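Putative xanthine dehydrogenase YAGS fad-binding subunit (Escherichia coli, PDB 5G5G) probably oxidises aldehydes as the molybdenum-bearing subunit of a periplasmic aldehyde oxidase, binding a pterin cytosine dinucleotide cofactor next to its dioxothiomolybdenum ion. Local coordinates at residues C[604-616]-C[666-678]. Residues are numbered along the deposited sequence; the frame is centred on the assembly and turned at random. Where two conformers were deposited one is given.
With MCN (pterin cytosine dinucleotide), chain Y.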
# COMPACT_ATOMS: atom_id res chain seq x y z
N VAL C 604 -12.12 -1.79 -12.73
CA VAL C 604 -11.76 -0.82 -13.73
C VAL C 604 -11.28 -1.50 -14.99
O VAL C 604 -10.42 -2.38 -14.94
CB VAL C 604 -10.71 0.15 -13.21
CG1 VAL C 604 -10.44 1.30 -14.21
CG2 VAL C 604 -11.17 0.72 -11.87
N ARG C 605 -11.78 -1.05 -16.13
CA ARG C 605 -11.48 -1.63 -17.43
C ARG C 605 -10.44 -0.92 -18.27
O ARG C 605 -9.69 -1.59 -18.98
CB ARG C 605 -12.74 -1.78 -18.25
CG ARG C 605 -13.66 -2.83 -17.63
CD ARG C 605 -15.10 -2.65 -18.06
NE ARG C 605 -15.30 -2.88 -19.50
CZ ARG C 605 -15.70 -4.03 -20.06
NH1 ARG C 605 -15.97 -5.08 -19.34
NH2 ARG C 605 -15.88 -4.08 -21.37
N ARG C 606 -10.37 0.42 -18.18
CA ARG C 606 -9.46 1.22 -18.95
C ARG C 606 -9.35 2.58 -18.27
O ARG C 606 -10.37 3.11 -17.79
CB ARG C 606 -10.05 1.37 -20.35
CG ARG C 606 -9.16 2.00 -21.36
CD ARG C 606 -9.75 1.74 -22.75
NE ARG C 606 -11.20 1.97 -22.91
CZ ARG C 606 -11.77 2.96 -23.61
NH1 ARG C 606 -11.05 3.88 -24.22
NH2 ARG C 606 -13.07 3.05 -23.74
N MET C 607 -8.12 3.11 -18.20
CA MET C 607 -7.89 4.47 -17.71
C MET C 607 -6.98 5.24 -18.63
O MET C 607 -5.99 4.68 -19.11
CB MET C 607 -7.29 4.44 -16.30
CG MET C 607 -8.09 3.63 -15.31
SD MET C 607 -7.23 3.59 -13.71
CE MET C 607 -7.49 5.24 -13.14
N LEU C 608 -7.33 6.51 -18.87
CA LEU C 608 -6.51 7.45 -19.62
C LEU C 608 -6.33 8.70 -18.77
O LEU C 608 -7.30 9.23 -18.23
CB LEU C 608 -7.12 7.82 -20.96
CG LEU C 608 -6.43 8.94 -21.75
CD1 LEU C 608 -5.03 8.54 -22.18
CD2 LEU C 608 -7.26 9.33 -22.96
N ALA C 609 -5.11 9.18 -18.64
CA ALA C 609 -4.82 10.52 -18.09
C ALA C 609 -4.12 11.37 -19.16
O ALA C 609 -3.10 10.95 -19.72
CB ALA C 609 -3.93 10.42 -16.88
N VAL C 610 -4.64 12.56 -19.40
CA VAL C 610 -3.96 13.52 -20.21
C VAL C 610 -3.53 14.70 -19.31
O VAL C 610 -4.38 15.37 -18.70
CB VAL C 610 -4.82 14.00 -21.40
CG1 VAL C 610 -4.03 14.96 -22.28
CG2 VAL C 610 -5.36 12.82 -22.25
N CYS C 611 -2.21 14.94 -19.22
CA CYS C 611 -1.63 15.89 -18.28
C CYS C 611 -0.89 17.03 -18.96
O CYS C 611 -0.18 16.82 -19.99
CB CYS C 611 -0.64 15.13 -17.41
SG CYS C 611 -1.41 13.86 -16.45
N ALA C 612 -1.01 18.21 -18.35
CA ALA C 612 -0.25 19.40 -18.70
C ALA C 612 0.51 19.86 -17.45
O ALA C 612 -0.09 20.42 -16.51
CB ALA C 612 -1.18 20.48 -19.20
N ALA C 613 1.81 19.55 -17.43
CA ALA C 613 2.65 19.75 -16.25
C ALA C 613 3.99 20.39 -16.63
O ALA C 613 5.08 20.03 -16.16
CB ALA C 613 2.85 18.40 -15.57
N GLY C 614 3.92 21.40 -17.47
CA GLY C 614 5.14 22.02 -18.06
C GLY C 614 5.91 21.09 -18.98
O GLY C 614 5.39 20.06 -19.43
N ARG C 615 7.17 21.42 -19.20
CA ARG C 615 8.10 20.53 -19.93
C ARG C 615 8.33 19.27 -19.13
O ARG C 615 8.70 19.36 -17.95
CB ARG C 615 9.41 21.24 -20.16
CG ARG C 615 10.56 20.32 -20.63
CD ARG C 615 11.77 21.14 -20.96
NE ARG C 615 11.62 21.93 -22.18
CZ ARG C 615 12.34 23.01 -22.47
NH1 ARG C 615 13.21 23.54 -21.59
NH2 ARG C 615 12.18 23.61 -23.65
N ILE C 616 8.10 18.12 -19.73
CA ILE C 616 8.38 16.85 -19.08
C ILE C 616 9.85 16.50 -19.22
O ILE C 616 10.42 16.50 -20.32
CB ILE C 616 7.50 15.73 -19.67
CG1 ILE C 616 6.01 16.08 -19.45
CG2 ILE C 616 7.91 14.39 -19.09
CD1 ILE C 616 5.58 16.12 -18.02
N ASP C 666 -6.29 -5.92 -9.99
CA ASP C 666 -7.14 -4.75 -10.10
C ASP C 666 -6.80 -3.83 -11.30
O ASP C 666 -7.60 -2.97 -11.64
CB ASP C 666 -6.98 -3.87 -8.84
CG ASP C 666 -7.57 -4.50 -7.60
OD1 ASP C 666 -8.73 -5.01 -7.69
OD2 ASP C 666 -6.87 -4.51 -6.54
N ILE C 667 -5.62 -3.99 -11.91
CA ILE C 667 -5.07 -2.95 -12.74
C ILE C 667 -5.45 -3.15 -14.18
O ILE C 667 -5.14 -4.18 -14.73
CB ILE C 667 -3.53 -2.86 -12.65
CG1 ILE C 667 -3.08 -2.84 -11.18
CG2 ILE C 667 -3.03 -1.61 -13.41
CD1 ILE C 667 -3.72 -1.74 -10.37
N PRO C 668 -6.09 -2.15 -14.81
CA PRO C 668 -6.49 -2.18 -16.20
C PRO C 668 -5.37 -1.64 -17.06
O PRO C 668 -4.26 -1.29 -16.57
CB PRO C 668 -7.65 -1.22 -16.24
CG PRO C 668 -7.25 -0.18 -15.29
CD PRO C 668 -6.48 -0.88 -14.19
N LYS C 669 -5.69 -1.58 -18.35
CA LYS C 669 -4.89 -0.80 -19.27
C LYS C 669 -4.85 0.63 -18.73
O LYS C 669 -5.90 1.19 -18.43
CB LYS C 669 -5.56 -0.87 -20.64
CG LYS C 669 -5.01 -0.01 -21.75
CD LYS C 669 -5.93 -0.24 -22.97
CE LYS C 669 -6.48 1.03 -23.56
NZ LYS C 669 -5.33 1.65 -24.27
N GLN C 670 -3.65 1.18 -18.59
CA GLN C 670 -3.45 2.58 -18.14
C GLN C 670 -2.60 3.36 -19.17
O GLN C 670 -1.42 3.04 -19.39
CB GLN C 670 -2.79 2.63 -16.79
CG GLN C 670 -3.64 2.03 -15.69
CD GLN C 670 -2.88 1.94 -14.35
OE1 GLN C 670 -1.67 1.65 -14.29
NE2 GLN C 670 -3.61 2.15 -13.29
N GLU C 671 -3.20 4.38 -19.78
CA GLU C 671 -2.53 5.21 -20.80
C GLU C 671 -2.35 6.63 -20.28
O GLU C 671 -3.17 7.14 -19.54
CB GLU C 671 -3.30 5.23 -22.10
CG GLU C 671 -3.40 3.86 -22.75
CD GLU C 671 -2.05 3.34 -23.25
OE1 GLU C 671 -1.20 4.18 -23.69
OE2 GLU C 671 -1.82 2.08 -23.17
N VAL C 672 -1.23 7.22 -20.63
CA VAL C 672 -0.90 8.58 -20.23
C VAL C 672 -0.44 9.37 -21.46
O VAL C 672 0.36 8.86 -22.24
CB VAL C 672 0.21 8.62 -19.18
CG1 VAL C 672 0.50 10.07 -18.77
CG2 VAL C 672 -0.11 7.81 -17.92
N ILE C 673 -0.91 10.62 -21.60
CA ILE C 673 -0.42 11.52 -22.67
C ILE C 673 -0.00 12.80 -21.96
O ILE C 673 -0.79 13.33 -21.18
CB ILE C 673 -1.51 11.84 -23.69
CG1 ILE C 673 -1.89 10.57 -24.49
CG2 ILE C 673 -1.07 12.96 -24.66
CD1 ILE C 673 -3.10 10.74 -25.37
N PHE C 674 1.20 13.27 -22.26
CA PHE C 674 1.65 14.56 -21.78
C PHE C 674 1.57 15.57 -22.88
O PHE C 674 2.20 15.39 -23.91
CB PHE C 674 3.07 14.51 -21.26
CG PHE C 674 3.21 13.63 -20.04
CD1 PHE C 674 2.69 14.07 -18.82
CD2 PHE C 674 3.87 12.44 -20.12
CE1 PHE C 674 2.81 13.28 -17.66
CE2 PHE C 674 3.99 11.65 -18.98
CZ PHE C 674 3.44 12.06 -17.77
N LEU C 675 0.80 16.62 -22.68
CA LEU C 675 0.85 17.75 -23.59
C LEU C 675 2.17 18.48 -23.40
O LEU C 675 2.73 18.51 -22.29
CB LEU C 675 -0.32 18.72 -23.30
CG LEU C 675 -1.71 18.12 -23.51
CD1 LEU C 675 -2.80 19.19 -23.40
CD2 LEU C 675 -1.86 17.44 -24.83
N ASP C 676 2.71 19.04 -24.47
CA ASP C 676 3.88 19.95 -24.41
C ASP C 676 3.30 21.18 -23.67
O ASP C 676 2.45 21.86 -24.23
CB ASP C 676 4.38 20.46 -25.82
CG ASP C 676 5.44 19.54 -26.55
OD1 ASP C 676 5.81 18.49 -25.99
OD2 ASP C 676 5.88 19.88 -27.74
N ASP C 677 3.72 21.46 -22.48
CA ASP C 677 3.16 22.53 -21.73
C ASP C 677 4.28 23.43 -21.21
O ASP C 677 4.15 24.07 -20.20
CB ASP C 677 2.36 21.88 -20.63
CG ASP C 677 1.56 22.83 -19.83
OD1 ASP C 677 0.79 23.63 -20.46
OD2 ASP C 677 1.66 22.76 -18.55
N THR C 678 5.36 23.50 -21.98
CA THR C 678 6.59 24.24 -21.62
C THR C 678 6.24 25.62 -21.07
O THR C 678 5.54 26.41 -21.75
CB THR C 678 7.46 24.43 -22.90
OG1 THR C 678 7.77 23.12 -23.40
CG2 THR C 678 8.73 25.14 -22.63
N1 MCN Y . 8.82 14.61 -13.70
C2 MCN Y . 9.35 14.72 -15.06
N3 MCN Y . 8.97 16.15 -15.47
C4 MCN Y . 8.24 17.09 -14.91
C5 MCN Y . 7.92 16.78 -13.47
C6 MCN Y . 8.15 15.59 -13.00
O2 MCN Y . 9.92 13.99 -15.68
N4 MCN Y . 7.87 18.23 -15.38
C1' MCN Y . 8.91 13.24 -13.21
C2D MCN Y . 10.38 12.88 -12.77
O2' MCN Y . 10.58 11.47 -12.88
C3' MCN Y . 10.30 13.31 -11.39
C4D MCN Y . 8.88 12.93 -10.75
O4D MCN Y . 8.11 13.10 -12.03
O3' MCN Y . 11.29 12.80 -10.43
C5' MCN Y . 8.22 13.69 -9.76
O5' MCN Y . 8.56 15.06 -9.77
PA MCN Y . 7.63 16.06 -9.04
O1A MCN Y . 8.41 17.37 -8.92
O2A MCN Y . 6.27 16.03 -9.63
O3A MCN Y . 7.49 15.41 -7.49
PB MCN Y . 8.56 15.63 -6.34
O1B MCN Y . 8.26 16.86 -5.60
O2B MCN Y . 9.93 15.42 -6.89
O3B MCN Y . 8.25 14.33 -5.52
C10 MCN Y . 7.15 14.35 -4.51
C9' MCN Y . 5.90 13.70 -4.98
C8' MCN Y . 4.79 13.95 -3.82
S8' MCN Y . 4.63 15.45 -3.10
C7' MCN Y . 4.23 12.92 -3.39
S7' MCN Y . 3.13 12.97 -1.99
C6' MCN Y . 4.22 11.57 -4.17
C7 MCN Y . 4.91 11.89 -5.58
O9' MCN Y . 6.14 12.47 -5.44
N5' MCN Y . 5.22 10.70 -3.34
C4A MCN Y . 5.77 9.46 -3.98
N8' MCN Y . 5.16 10.58 -6.23
C4B MCN Y . 5.72 9.57 -5.54
N1' MCN Y . 6.08 8.42 -6.24
C2' MCN Y . 6.89 7.42 -5.68
N2' MCN Y . 7.20 6.38 -6.28
N3' MCN Y . 6.88 7.39 -4.31
C4' MCN Y . 6.57 8.38 -3.39
O4' MCN Y . 6.60 8.46 -2.15
O HOH W 1 -10.18 -2.88 -11.08
O HOH W 2 -7.50 -3.33 -19.53
O HOH W 3 3.12 18.37 -19.62
O HOH W 4 5.93 18.30 -21.90
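Ile616 lays its CD1 methyl over one face of the Phe674 ring, 4.0 Å from the centroid, a CH-pi contact in which the two side chains cross at about a right angle. Cys611 comes to the same ring obliquely: its CB is 3.8 Å from Phe674 CD1, and SG adds a sulfur-aromatic contact. A chi1 of -65°, with CG anti to the carbonyl carbon, turns the ring against both Cys611 CB and Ile616. Phe674 shares its sheet face with Met607, Ala609, Cys611, Gln670 and Val672, and there Met607 and Gln670 run side by side.

Behind this face, 604-612 and 669-674 pair as parallel strands, linked by a ladder of six backbone hydrogen bonds from Met607 N to Leu675 N; Glu671 N to Met607 O measures 2.9 Å. Helix 619-638, whose Thr631 OG1 is hydrogen-bonded by Gln670 NE2, covers the Phe674 face and lies between the two strands in sequence, making a beta-alpha-beta crossover. Strand 669-674 is an edge strand of this mixed sheet within the chain, while on the inner strand's other flank a classic beta bulge sets Arg605 and Arg606 together opposite Glu592 of strand 584-596.

Past the ladder Asp677 takes over: the anti lone pair of OD2 accepts Gly614 N at 2.9 Å, and OD1 is held by Gln400. A water bonds to Ala613 N, Gly614 O and Leu675 O. N4 of the pterin cytosine dinucleotide donates to Arg615 O at 2.9 Å, so the loop here forms part of the cytosine end of the cofactor pocket.

The other end is looser. Pro668 still tucks CG against Val604 CG1 at 3.7 Å, but waters bridge Val604 N to Asp666 O and Arg605 O to Lys669 N. Exposed Lys669 lies alongside Arg606 through aliphatic carbons alone, its NZ making a long salt bridge to Glu671.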